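Local atomic coordinates of glycosyl hydrolase family 2, TIM barrel domain protein (Faecalibacterium prausnitzii A2-165, PDB entry 6ED2), a protein that probably hydrolyses beta-D-glucuronides, as a gut bacterial beta-glucuronidase of glycosyl hydrolase family 2. Residues His304-Phe307 and Ser312-Tyr315; Arg339-Met344 and Gln365-Glu370; Cys351-His356 and Leu438-Gln443; Ala513-Glu518 and Leu531-Tyr536. All coordinates share one frame; numbering follows the deposited sequence.

Contact 1 of 4, residues His304-Phe307 and Ser312-Tyr315; sequences HGRF and SPVY
R306 lays the face of its guanidinium group over P313, with CB of the proline ring 3.5 Å above the plane and centred on it. The two side chains meet at a slant: P313 CB faces R306 CZ and NE, while P313 CG reaches the outer nitrogen NH1 at 3.7 Å. Bends at chi2 (-87°) and chi3 (-110°) fold the arginine back across the proline instead of letting it run out straight. Its nitrogens still find acceptors elsewhere, NH2 on Q575 OE1 and F626 O, NH1 on D625 O, and these bonds fix the rotation of the flat group. An alanine here would probably uncover one side of P313 and leave Q575 OE1 and the carbonyls of D625 and F626 without this donor. Beneath, the backbones are joined by V314 N to F307 O (2.9 Å), an oxygen also approached by P313 CA at 3.1 Å. The companion bond of this antiparallel pair is opened by a water, which accepts from F307 N and donates to V314 O. That carbonyl oxygen also lies at the edge of the F307 ring. The pair belongs to the hairpin of strands 306-309 and 312-320; F307 leads away to pack on F300 and I302 of strand 300-303 and edge-to-face with F491, and strand 312-320 enters the barrel sheet between strands 351-353 and 574-580.

Contact 2 of 4, residues Arg339-Met344 and Gln365-Glu370; sequences RDFELM and QMADEE
Both faces of the F341 ring are occupied by methionine carbons: M366 CG sits on one, 3.5 Å from the centroid and 13° off the normal, and M344 CE, one turn on in the same helix as F341, lies centrally over the other. The M366 sulfur continues past the ring, with SD 4.2 Å from the centroid at an oblique angle, which makes this a Met-aromatic contact as well as a CH-pi one. With chi1 at 175° M366 CG points away from the backbone N and onto the ring; the bend at chi2 then brings SD near F341 CB. At the far end of the ring F341 CZ comes to 3.6 Å from A367 N; nearer its root, E370 CG approaches CD1 obliquely. Beyond the ring, a water donates to E342 OE2 and weakly to E370 OE2, and K345 forms salt bridges with both glutamates, probably offsetting their like charges. The short helix segments cross at -36° with axes 11.2 Å apart, so the large F341 ring spans the gap. Helices 334-347 and 361-370 flank strand 351-353 in sequence on the outside of the barrel; F372, just beyond the second helix, meets F341 edge-to-face, and S70 of a neighbouring subunit packs against M366.

Contact 3 of 4, residues Cys351-His356 and Leu438-Gln443; sequences CFRTSH and LLNEPQ
H356 and N440 bring their CA atoms to 7.0 Å across the mouth of the barrel, where a cis peptide bond before H356 and an inverse gamma turn centred on T354 bend the chain beyond strand 351-353. R353 reaches over extended, then bends at chi3, and its NH1 donates to N440 OD1 at 2.9 Å. That bond is far from ideal: the N-H...O line is bent and the donor stands 41° above the carbonyl plane. The guanidinium and amide planes are nevertheless only 17° apart. N440 OD1 also hydrogen-bonds T473 OG1, so the amide is gripped from two residues. These strands are the second and fourth of a (beta/alpha)8 barrel, and N440-E441 matches the Asn-Glu pair that closes the fourth strand in clan GH-A glycosidases; a glycerol bound to N440 ND2 and E441 OE2 is consistent with a substrate pocket here. The amide of N440 lies over a face of the H356 imidazole, its ND2 3.2 Å from H356 CE1, with the planes inclined by 37°. E377, on the strand between the two, holds R353 and H356 together, taking a salt bridge from R353 NH1 on OE1 and a hydrogen bond with H356 ND1 on OE2.

Contact 4 of 4, residues Ala513-Glu518 and Leu531-Tyr536; sequences AAFHHE and LIFTEY
F515 and F533 touch through the outer ends of their rings, helix and strand each sending a phenylalanine toward the other. From F515 CB, which leaves the helix at an angle to the strand, the side chain stands with CG anti to the backbone N (chi1 -165°), and this turn swings the ring toward F533. Across this contact the first F515 atom to meet F533 is CE1, 3.8 Å from F533 CE1, and the approach tightens at the tip, where F515 CZ lies 3.5 Å from F533 CE1. F533 CE1 sits in the plane of the F515 ring, at its edge. With the planes at 84° and the centroids 5.7 Å apart, the pair is an oblique one. The two residues belong to a beta-alpha-beta unit of the TIM barrel, strand 492-495, helix 508-525 and strand 531-535, and the phenylalanines bridge its helix and second strand across a 12.1 Å separation of their nearest CA atoms, F515 to Y536. An alanine in place of F515 would probably open a gap beside F533 CE1 and leave Y498 without its stacking partner. Helix 554-570 touches both rings: F568 stacks with F533, and V567 packs against F515.

How the contacts relate
From the N terminus, contact 1 closes the tight hairpin that leads into the first barrel strand. Contacts 2 and 3 then cross: segment 351-356 lies between the two helices of contact 2, while its partner, 438-443, comes after both. They meet physically, since F341 CZ and M344 CE of contact 2 each pack on F352 CE2, tying helix 334-347 to strand 351-353. Contact 4 follows in series and closes a helix-to-strand connection late in the barrel. Its strand joins the others: I532 packs on F307 of contact 1, and E535 OE2 makes a salt bridge with R353 NH2 of contact 3, linking distant barrel strands across the interior.

Contact 1 of 4, residues His304-Phe307 and Ser312-Tyr315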
loop_
_atom_site.group_PDB
_atom_site.type_symbol
_atom_site.label_atom_id
_atom_site.label_comp_id
_atom_site.label_asym_id
_atom_site.label_seq_id
_atom_site.Cartn_x
_atom_site.Cartn_y
_atom_site.Cartn_z
ATOM N N HIS A 304 -41.833 -25.209 1.537
ATOM C CA HIS A 304 -41.175 -25.986 2.586
ATOM C C HIS A 304 -39.962 -25.238 3.126
ATOM O O HIS A 304 -38.921 -25.832 3.425
ATOM C CB HIS A 304 -40.780 -27.380 2.087
ATOM C CG HIS A 304 -41.930 -28.170 1.533
ATOM N ND1 HIS A 304 -43.021 -28.535 2.297
ATOM C CD2 HIS A 304 -42.163 -28.652 0.288
ATOM C CE1 HIS A 304 -43.876 -29.204 1.544
ATOM N NE2 HIS A 304 -43.378 -29.291 0.323
ATOM N N GLY A 305 -40.099 -23.915 3.232
ATOM C CA GLY A 305 -39.049 -23.073 3.776
ATOM C C GLY A 305 -37.755 -23.076 2.992
ATOM O O GLY A 305 -36.699 -22.785 3.565
ATOM N N ARG A 306 -37.810 -23.395 1.689
ATOM C CA ARG A 306 -36.637 -23.440 0.825
ATOM C C ARG A 306 -36.903 -22.645 -0.448
ATOM O O ARG A 306 -38.042 -22.582 -0.926
ATOM C CB ARG A 306 -36.269 -24.880 0.459
ATOM C CG ARG A 306 -35.908 -25.737 1.650
ATOM C CD ARG A 306 -34.445 -25.588 1.978
ATOM N NE ARG A 306 -33.712 -26.810 1.669
ATOM C CZ ARG A 306 -32.429 -26.853 1.324
ATOM N NH1 ARG A 306 -31.854 -28.020 1.068
ATOM N NH2 ARG A 306 -31.718 -25.734 1.236
ATOM N N PHE A 307 -35.838 -22.030 -0.985
ATOM C CA PHE A 307 -35.861 -21.451 -2.332
ATOM C C PHE A 307 -35.812 -22.587 -3.348
ATOM O O PHE A 307 -34.794 -23.279 -3.459
ATOM C CB PHE A 307 -34.678 -20.504 -2.543
ATOM C CG PHE A 307 -34.686 -19.301 -1.639
ATOM C CD1 PHE A 307 -35.643 -18.312 -1.790
ATOM C CD2 PHE A 307 -33.746 -19.173 -0.627
ATOM C CE1 PHE A 307 -35.680 -17.216 -0.932
ATOM C CE2 PHE A 307 -33.763 -18.074 0.227
ATOM C CZ PHE A 307 -34.739 -17.095 0.080
ATOM N N SER A 312 -36.018 -27.696 -7.239
ATOM C CA SER A 312 -34.899 -28.121 -6.406
ATOM C C SER A 312 -34.393 -26.970 -5.541
ATOM O O SER A 312 -34.308 -25.831 -6.012
ATOM C CB SER A 312 -33.738 -28.659 -7.251
ATOM O OG SER A 312 -33.909 -30.036 -7.508
ATOM N N PRO A 313 -34.037 -27.235 -4.284
ATOM C CA PRO A 313 -33.621 -26.148 -3.389
ATOM C C PRO A 313 -32.252 -25.598 -3.750
ATOM O O PRO A 313 -31.362 -26.330 -4.189
ATOM C CB PRO A 313 -33.612 -26.809 -2.004
ATOM C CG PRO A 313 -33.413 -28.273 -2.288
ATOM C CD PRO A 313 -34.077 -28.548 -3.608
ATOM N N VAL A 314 -32.093 -24.285 -3.569
ATOM C CA VAL A 314 -30.827 -23.597 -3.813
ATOM C C VAL A 314 -30.476 -22.788 -2.579
ATOM O O VAL A 314 -31.295 -21.992 -2.101
ATOM C CB VAL A 314 -30.883 -22.660 -5.038
ATOM C CG1 VAL A 314 -29.549 -21.937 -5.183
ATOM C CG2 VAL A 314 -31.184 -23.438 -6.294
ATOM N N TYR A 315 -29.260 -22.974 -2.075
ATOM C CA TYR A 315 -28.728 -22.133 -1.013
ATOM C C TYR A 315 -28.035 -20.941 -1.669
ATOM O O TYR A 315 -27.054 -21.114 -2.401
ATOM C CB TYR A 315 -27.768 -22.920 -0.115
ATOM C CG TYR A 315 -27.220 -22.089 1.015
ATOM C CD1 TYR A 315 -27.903 -21.985 2.232
ATOM C CD2 TYR A 315 -26.038 -21.366 0.862
ATOM C CE1 TYR A 315 -27.407 -21.184 3.276
ATOM C CE2 TYR A 315 -25.537 -20.573 1.891
ATOM C CZ TYR A 315 -26.223 -20.485 3.092
ATOM O OH TYR A 315 -25.710 -19.696 4.103
HETATM O O HOH W 1 -33.336 -22.547 -0.155
#

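Contact 2 of 4, residues Arg339-Met344 and Gln365-Glu370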
loop_
_atom_site.group_PDB
_atom_site.type_symbol
_atom_site.label_atom_id
_atom_site.label_comp_id
_atom_site.label_asym_id
_atom_site.label_seq_id
_atom_site.Cartn_x
_atom_site.Cartn_y
_atom_site.Cartn_z
ATOM N N ARG A 339 -15.904 -8.677 -16.508
ATOM C CA ARG A 339 -14.941 -9.046 -15.475
ATOM C C ARG A 339 -15.645 -9.401 -14.165
ATOM O O ARG A 339 -15.279 -10.377 -13.500
ATOM C CB ARG A 339 -13.947 -7.896 -15.275
ATOM C CG ARG A 339 -13.031 -8.031 -14.068
ATOM C CD ARG A 339 -11.956 -9.086 -14.276
ATOM N NE ARG A 339 -10.983 -9.040 -13.184
ATOM C CZ ARG A 339 -10.000 -9.920 -13.017
ATOM N NH1 ARG A 339 -9.857 -10.925 -13.869
ATOM N NH2 ARG A 339 -9.160 -9.797 -11.995
ATOM N N ASP A 340 -16.672 -8.634 -13.789
ATOM C CA ASP A 340 -17.366 -8.906 -12.524
ATOM C C ASP A 340 -18.027 -10.285 -12.544
ATOM O O ASP A 340 -17.916 -11.053 -11.578
ATOM C CB ASP A 340 -18.393 -7.804 -12.227
ATOM C CG ASP A 340 -17.738 -6.461 -11.857
ATOM O OD1 ASP A 340 -16.487 -6.393 -11.790
ATOM O OD2 ASP A 340 -18.463 -5.461 -11.634
ATOM N N PHE A 341 -18.674 -10.642 -13.657
ATOM C CA PHE A 341 -19.239 -11.984 -13.763
ATOM C C PHE A 341 -18.154 -13.065 -13.776
ATOM O O PHE A 341 -18.324 -14.121 -13.144
ATOM C CB PHE A 341 -20.150 -12.069 -14.986
ATOM C CG PHE A 341 -21.546 -11.554 -14.711
ATOM C CD1 PHE A 341 -22.551 -12.421 -14.267
ATOM C CD2 PHE A 341 -21.840 -10.201 -14.835
ATOM C CE1 PHE A 341 -23.830 -11.950 -13.991
ATOM C CE2 PHE A 341 -23.119 -9.719 -14.562
ATOM C CZ PHE A 341 -24.117 -10.595 -14.138
ATOM N N GLU A 342 -17.035 -12.829 -14.476
ATOM C CA GLU A 342 -15.937 -13.793 -14.413
ATOM C C GLU A 342 -15.465 -13.994 -12.970
ATOM O O GLU A 342 -15.169 -15.123 -12.558
ATOM C CB GLU A 342 -14.774 -13.353 -15.313
ATOM C CG GLU A 342 -15.092 -13.400 -16.816
ATOM C CD GLU A 342 -15.667 -14.748 -17.258
ATOM O OE1 GLU A 342 -14.893 -15.733 -17.339
ATOM O OE2 GLU A 342 -16.900 -14.828 -17.498
ATOM N N LEU A 343 -15.392 -12.910 -12.195
ATOM C CA LEU A 343 -15.035 -13.010 -10.779
ATOM C C LEU A 343 -16.119 -13.722 -9.968
ATOM O O LEU A 343 -15.813 -14.546 -9.099
ATOM C CB LEU A 343 -14.793 -11.615 -10.201
ATOM C CG LEU A 343 -13.566 -10.849 -10.708
ATOM C CD1 LEU A 343 -13.575 -9.427 -10.172
ATOM C CD2 LEU A 343 -12.288 -11.583 -10.298
ATOM N N MET A 344 -17.389 -13.414 -10.217
ATOM C CA MET A 344 -18.430 -14.091 -9.455
ATOM C C MET A 344 -18.492 -15.570 -9.803
ATOM O O MET A 344 -18.753 -16.397 -8.922
ATOM C CB MET A 344 -19.784 -13.413 -9.676
ATOM C CG MET A 344 -19.869 -12.028 -9.040
ATOM S SD MET A 344 -21.532 -11.323 -9.074
ATOM C CE MET A 344 -21.935 -11.279 -10.824
ATOM N N GLN A 365 -29.129 -9.049 -18.413
ATOM C CA GLN A 365 -28.954 -9.856 -19.613
ATOM C C GLN A 365 -27.768 -10.802 -19.455
ATOM O O GLN A 365 -27.835 -11.972 -19.854
ATOM C CB GLN A 365 -28.780 -8.943 -20.827
ATOM C CG GLN A 365 -29.998 -8.034 -21.093
ATOM C CD GLN A 365 -29.719 -6.979 -22.170
ATOM O OE1 GLN A 365 -28.633 -6.943 -22.755
ATOM N NE2 GLN A 365 -30.702 -6.135 -22.442
ATOM N N MET A 366 -26.685 -10.322 -18.835
ATOM C CA MET A 366 -25.531 -11.192 -18.623
ATOM C C MET A 366 -25.832 -12.250 -17.572
ATOM O O MET A 366 -25.432 -13.408 -17.724
ATOM C CB MET A 366 -24.294 -10.370 -18.224
ATOM C CG MET A 366 -23.079 -11.254 -17.864
ATOM S SD MET A 366 -21.427 -10.647 -18.337
ATOM C CE MET A 366 -21.635 -10.566 -20.119
ATOM N N ALA A 367 -26.507 -11.863 -16.481
ATOM C CA ALA A 367 -26.970 -12.866 -15.516
ATOM C C ALA A 367 -27.838 -13.917 -16.199
ATOM O O ALA A 367 -27.709 -15.112 -15.918
ATOM C CB ALA A 367 -27.728 -12.200 -14.372
ATOM N N ASP A 368 -28.700 -13.492 -17.132
ATOM C CA ASP A 368 -29.507 -14.450 -17.885
ATOM C C ASP A 368 -28.634 -15.473 -18.598
ATOM O O ASP A 368 -28.980 -16.659 -18.663
ATOM C CB ASP A 368 -30.387 -13.721 -18.905
ATOM C CG ASP A 368 -31.562 -12.988 -18.266
ATOM O OD1 ASP A 368 -31.803 -13.111 -17.036
ATOM O OD2 ASP A 368 -32.254 -12.262 -19.006
ATOM N N GLU A 369 -27.492 -15.033 -19.140
ATOM C CA GLU A 369 -26.637 -15.931 -19.917
ATOM C C GLU A 369 -25.707 -16.747 -19.036
ATOM O O GLU A 369 -25.370 -17.883 -19.388
ATOM C CB GLU A 369 -25.806 -15.137 -20.924
ATOM C CG GLU A 369 -26.600 -14.608 -22.105
ATOM C CD GLU A 369 -25.737 -13.784 -23.051
ATOM O OE1 GLU A 369 -24.494 -13.809 -22.895
ATOM O OE2 GLU A 369 -26.301 -13.110 -23.942
ATOM N N GLU A 370 -25.277 -16.206 -17.899
ATOM C CA GLU A 370 -24.380 -16.946 -17.021
ATOM C C GLU A 370 -25.109 -17.779 -15.968
ATOM O O GLU A 370 -24.451 -18.473 -15.186
ATOM C CB GLU A 370 -23.408 -15.983 -16.345
ATOM C CG GLU A 370 -22.645 -15.120 -17.351
ATOM C CD GLU A 370 -21.803 -15.937 -18.326
ATOM O OE1 GLU A 370 -21.338 -17.053 -17.974
ATOM O OE2 GLU A 370 -21.626 -15.469 -19.467
HETATM O O HOH W 2 -19.423 -13.654 -18.482
#

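Contact 3 of 4, residues Cys351-His356 and Leu438-Gln443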
loop_
_atom_site.group_PDB
_atom_site.type_symbol
_atom_site.label_atom_id
_atom_site.label_comp_id
_atom_site.label_asym_id
_atom_site.label_seq_id
_atom_site.Cartn_x
_atom_site.Cartn_y
_atom_site.Cartn_z
ATOM N N CYS A 351 -25.627 -15.751 -6.845
ATOM C CA CYS A 351 -26.712 -14.824 -6.562
ATOM C C CYS A 351 -26.153 -13.456 -6.211
ATOM O O CYS A 351 -25.115 -13.352 -5.557
ATOM C CB CYS A 351 -27.583 -15.349 -5.403
ATOM S SG CYS A 351 -28.973 -14.257 -4.974
ATOM N N PHE A 352 -26.861 -12.402 -6.619
ATOM C CA PHE A 352 -26.567 -11.084 -6.055
ATOM C C PHE A 352 -27.830 -10.242 -5.985
ATOM O O PHE A 352 -28.807 -10.485 -6.692
ATOM C CB PHE A 352 -25.476 -10.316 -6.839
ATOM C CG PHE A 352 -25.805 -10.062 -8.296
ATOM C CD1 PHE A 352 -26.490 -8.922 -8.683
ATOM C CD2 PHE A 352 -25.384 -10.945 -9.280
ATOM C CE1 PHE A 352 -26.763 -8.677 -10.036
ATOM C CE2 PHE A 352 -25.655 -10.702 -10.629
ATOM C CZ PHE A 352 -26.356 -9.571 -11.000
ATOM N N ARG A 353 -27.773 -9.222 -5.137
ATOM C CA ARG A 353 -28.851 -8.264 -4.955
ATOM C C ARG A 353 -28.448 -6.956 -5.616
ATOM O O ARG A 353 -27.283 -6.547 -5.527
ATOM C CB ARG A 353 -29.133 -8.056 -3.454
ATOM C CG ARG A 353 -30.088 -6.900 -3.111
ATOM C CD ARG A 353 -30.431 -6.832 -1.607
ATOM N NE ARG A 353 -29.244 -6.608 -0.777
ATOM C CZ ARG A 353 -29.012 -5.499 -0.088
ATOM N NH1 ARG A 353 -29.888 -4.508 -0.115
ATOM N NH2 ARG A 353 -27.907 -5.384 0.640
ATOM N N THR A 354 -29.398 -6.295 -6.288
ATOM C CA THR A 354 -29.083 -5.024 -6.949
ATOM C C THR A 354 -29.206 -3.870 -5.957
ATOM O O THR A 354 -30.011 -2.948 -6.099
ATOM C CB THR A 354 -29.962 -4.798 -8.183
ATOM O OG1 THR A 354 -31.273 -4.361 -7.789
ATOM C CG2 THR A 354 -30.049 -6.061 -9.040
ATOM N N SER A 355 -28.384 -3.946 -4.923
ATOM C CA SER A 355 -28.320 -2.866 -3.953
ATOM C C SER A 355 -27.706 -1.641 -4.609
ATOM O O SER A 355 -26.708 -1.767 -5.316
ATOM C CB SER A 355 -27.480 -3.308 -2.760
ATOM O OG SER A 355 -26.392 -4.104 -3.201
ATOM N N HIS A 356 -28.302 -0.458 -4.414
ATOM C CA HIS A 356 -29.606 -0.239 -3.765
ATOM C C HIS A 356 -30.561 0.440 -4.746
ATOM O O HIS A 356 -31.192 1.440 -4.416
ATOM C CB HIS A 356 -29.470 0.651 -2.532
ATOM C CG HIS A 356 -28.640 0.057 -1.443
ATOM N ND1 HIS A 356 -28.956 -1.139 -0.834
ATOM C CD2 HIS A 356 -27.511 0.502 -0.838
ATOM C CE1 HIS A 356 -28.049 -1.410 0.092
ATOM N NE2 HIS A 356 -27.167 -0.429 0.114
ATOM N N LEU A 438 -38.017 -4.644 -1.569
ATOM C CA LEU A 438 -38.859 -3.460 -1.697
ATOM C C LEU A 438 -38.332 -2.252 -0.937
ATOM O O LEU A 438 -38.754 -1.127 -1.227
ATOM C CB LEU A 438 -40.282 -3.777 -1.222
ATOM C CG LEU A 438 -41.292 -4.400 -2.199
ATOM C CD1 LEU A 438 -40.712 -5.476 -3.051
ATOM C CD2 LEU A 438 -42.492 -4.952 -1.451
ATOM N N LEU A 439 -37.438 -2.461 0.033
ATOM C CA LEU A 439 -36.827 -1.395 0.818
ATOM C C LEU A 439 -35.489 -1.902 1.325
ATOM O O LEU A 439 -35.313 -3.108 1.526
ATOM C CB LEU A 439 -37.686 -0.953 2.019
ATOM C CG LEU A 439 -39.183 -0.648 1.902
ATOM C CD1 LEU A 439 -39.983 -1.888 2.205
ATOM C CD2 LEU A 439 -39.580 0.485 2.839
ATOM N N ASN A 440 -34.532 -0.986 1.502
ATOM C CA ASN A 440 -33.261 -1.321 2.143
ATOM C C ASN A 440 -33.162 -0.553 3.450
ATOM O O ASN A 440 -33.070 0.682 3.449
ATOM C CB ASN A 440 -32.043 -1.020 1.265
ATOM C CG ASN A 440 -30.726 -1.447 1.943
ATOM O OD1 ASN A 440 -30.387 -2.638 1.995
ATOM N ND2 ASN A 440 -29.998 -0.478 2.485
ATOM N N GLU A 441 -33.166 -1.287 4.554
ATOM C CA GLU A 441 -32.984 -0.729 5.888
ATOM C C GLU A 441 -33.940 0.431 6.196
ATOM O O GLU A 441 -33.503 1.516 6.585
ATOM C CB GLU A 441 -31.540 -0.284 6.074
ATOM C CG GLU A 441 -30.546 -1.421 6.050
ATOM C CD GLU A 441 -29.139 -0.962 6.375
ATOM O OE1 GLU A 441 -28.880 0.260 6.332
ATOM O OE2 GLU A 441 -28.290 -1.821 6.679
ATOM N N PRO A 442 -35.245 0.231 6.040
ATOM C CA PRO A 442 -36.190 1.252 6.493
ATOM C C PRO A 442 -36.301 1.202 8.006
ATOM O O PRO A 442 -36.010 0.187 8.642
ATOM C CB PRO A 442 -37.508 0.839 5.826
ATOM C CG PRO A 442 -37.409 -0.634 5.753
ATOM C CD PRO A 442 -35.942 -0.984 5.577
ATOM N N GLN A 443 -36.717 2.326 8.585
ATOM C CA GLN A 443 -36.971 2.384 10.021
ATOM C C GLN A 443 -38.306 1.680 10.300
ATOM O O GLN A 443 -39.333 2.307 10.551
ATOM C CB GLN A 443 -36.975 3.835 10.503
ATOM C CG GLN A 443 -37.161 4.009 12.019
ATOM C CD GLN A 443 -37.159 5.476 12.461
ATOM O OE1 GLN A 443 -37.526 6.382 11.708
ATOM N NE2 GLN A 443 -36.724 5.708 13.690
#

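Contact 4 of 4, residues Ala513-Glu518 and Leu531-Tyr536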
loop_
_atom_site.group_PDB
_atom_site.type_symbol
_atom_site.label_atom_id
_atom_site.label_comp_id
_atom_site.label_asym_id
_atom_site.label_seq_id
_atom_site.Cartn_x
_atom_site.Cartn_y
_atom_site.Cartn_z
ATOM N N ALA A 513 -22.206 -14.274 20.796
ATOM C CA ALA A 513 -23.327 -14.617 21.676
ATOM C C ALA A 513 -24.498 -13.654 21.490
ATOM O O ALA A 513 -25.661 -14.070 21.527
ATOM C CB ALA A 513 -22.880 -14.637 23.145
ATOM N N ALA A 514 -24.218 -12.363 21.301
ATOM C CA ALA A 514 -25.301 -11.432 21.007
ATOM C C ALA A 514 -25.983 -11.806 19.700
ATOM O O ALA A 514 -27.200 -11.658 19.555
ATOM C CB ALA A 514 -24.772 -9.994 20.947
ATOM N N PHE A 515 -25.206 -12.285 18.735
ATOM C CA PHE A 515 -25.752 -12.653 17.438
ATOM C C PHE A 515 -26.672 -13.866 17.576
ATOM O O PHE A 515 -27.817 -13.840 17.116
ATOM C CB PHE A 515 -24.580 -12.904 16.486
ATOM C CG PHE A 515 -24.928 -12.943 15.020
ATOM C CD1 PHE A 515 -26.229 -12.820 14.568
ATOM C CD2 PHE A 515 -23.911 -13.124 14.079
ATOM C CE1 PHE A 515 -26.519 -12.889 13.197
ATOM C CE2 PHE A 515 -24.190 -13.184 12.719
ATOM C CZ PHE A 515 -25.502 -13.078 12.277
ATOM N N HIS A 516 -26.192 -14.922 18.244
ATOM C CA HIS A 516 -27.033 -16.079 18.545
ATOM C C HIS A 516 -28.286 -15.675 19.306
ATOM O O HIS A 516 -29.366 -16.229 19.073
ATOM C CB HIS A 516 -26.252 -17.095 19.364
ATOM C CG HIS A 516 -25.450 -18.039 18.537
ATOM N ND1 HIS A 516 -26.027 -18.932 17.658
ATOM C CD2 HIS A 516 -24.114 -18.236 18.455
ATOM C CE1 HIS A 516 -25.078 -19.645 17.076
ATOM N NE2 HIS A 516 -23.909 -19.245 17.544
ATOM N N HIS A 517 -28.161 -14.717 20.221
ATOM C CA HIS A 517 -29.325 -14.258 20.965
ATOM C C HIS A 517 -30.392 -13.712 20.021
ATOM O O HIS A 517 -31.557 -14.112 20.094
ATOM C CB HIS A 517 -28.916 -13.206 21.999
ATOM C CG HIS A 517 -30.068 -12.666 22.789
ATOM N ND1 HIS A 517 -30.677 -13.377 23.806
ATOM C CD2 HIS A 517 -30.749 -11.500 22.688
ATOM C CE1 HIS A 517 -31.663 -12.659 24.312
ATOM N NE2 HIS A 517 -31.728 -11.517 23.650
ATOM N N GLU A 518 -30.011 -12.819 19.102
ATOM C CA GLU A 518 -31.002 -12.274 18.172
ATOM C C GLU A 518 -31.543 -13.349 17.235
ATOM O O GLU A 518 -32.737 -13.360 16.921
ATOM C CB GLU A 518 -30.425 -11.109 17.356
ATOM C CG GLU A 518 -31.525 -10.306 16.630
ATOM C CD GLU A 518 -31.008 -9.290 15.602
ATOM O OE1 GLU A 518 -29.854 -8.828 15.735
ATOM O OE2 GLU A 518 -31.776 -8.937 14.669
ATOM N N LEU A 531 -34.767 -17.331 5.921
ATOM C CA LEU A 531 -34.055 -16.105 6.231
ATOM C C LEU A 531 -32.738 -16.123 5.467
ATOM O O LEU A 531 -32.097 -17.173 5.344
ATOM C CB LEU A 531 -33.813 -15.971 7.743
ATOM C CG LEU A 531 -33.219 -14.660 8.275
ATOM C CD1 LEU A 531 -33.808 -14.314 9.680
ATOM C CD2 LEU A 531 -31.693 -14.753 8.321
ATOM N N ILE A 532 -32.356 -14.971 4.920
ATOM C CA ILE A 532 -31.051 -14.811 4.306
ATOM C C ILE A 532 -30.393 -13.579 4.895
ATOM O O ILE A 532 -31.050 -12.690 5.454
ATOM C CB ILE A 532 -31.102 -14.681 2.774
ATOM C CG1 ILE A 532 -31.641 -13.315 2.360
ATOM C CG2 ILE A 532 -31.910 -15.791 2.164
ATOM C CD1 ILE A 532 -31.515 -13.094 0.860
ATOM N N PHE A 533 -29.074 -13.534 4.761
ATOM C CA PHE A 533 -28.319 -12.344 5.105
ATOM C C PHE A 533 -27.982 -11.592 3.828
ATOM O O PHE A 533 -27.462 -12.171 2.868
ATOM C CB PHE A 533 -27.075 -12.708 5.913
ATOM C CG PHE A 533 -27.410 -13.161 7.310
ATOM C CD1 PHE A 533 -27.449 -12.251 8.352
ATOM C CD2 PHE A 533 -27.751 -14.486 7.563
ATOM C CE1 PHE A 533 -27.801 -12.663 9.631
ATOM C CE2 PHE A 533 -28.083 -14.913 8.843
ATOM C CZ PHE A 533 -28.118 -14.002 9.871
ATOM N N THR A 534 -28.339 -10.322 3.796
ATOM C CA THR A 534 -28.067 -9.495 2.639
ATOM C C THR A 534 -26.926 -8.516 2.869
ATOM O O THR A 534 -26.459 -7.905 1.902
ATOM C CB THR A 534 -29.337 -8.730 2.226
ATOM O OG1 THR A 534 -30.016 -8.276 3.403
ATOM C CG2 THR A 534 -30.258 -9.641 1.424
ATOM N N GLU A 535 -26.478 -8.334 4.112
ATOM C CA GLU A 535 -25.244 -7.601 4.375
ATOM C C GLU A 535 -24.576 -8.164 5.615
ATOM O O GLU A 535 -25.245 -8.602 6.559
ATOM C CB GLU A 535 -25.461 -6.096 4.582
ATOM C CG GLU A 535 -25.972 -5.403 3.352
ATOM C CD GLU A 535 -25.965 -3.921 3.472
ATOM O OE1 GLU A 535 -25.222 -3.401 4.340
ATOM O OE2 GLU A 535 -26.697 -3.283 2.681
ATOM N N TYR A 536 -23.247 -8.107 5.600
ATOM C CA TYR A 536 -22.323 -8.408 6.684
ATOM C C TYR A 536 -20.913 -8.283 6.110
ATOM O O TYR A 536 -20.710 -8.387 4.892
ATOM C CB TYR A 536 -22.563 -9.794 7.286
ATOM C CG TYR A 536 -22.273 -10.990 6.389
ATOM C CD1 TYR A 536 -21.138 -11.773 6.601
ATOM C CD2 TYR A 536 -23.134 -11.354 5.363
ATOM C CE1 TYR A 536 -20.865 -12.873 5.814
ATOM C CE2 TYR A 536 -22.881 -12.473 4.573
ATOM C CZ TYR A 536 -21.742 -13.229 4.804
ATOM O OH TYR A 536 -21.463 -14.345 4.030
#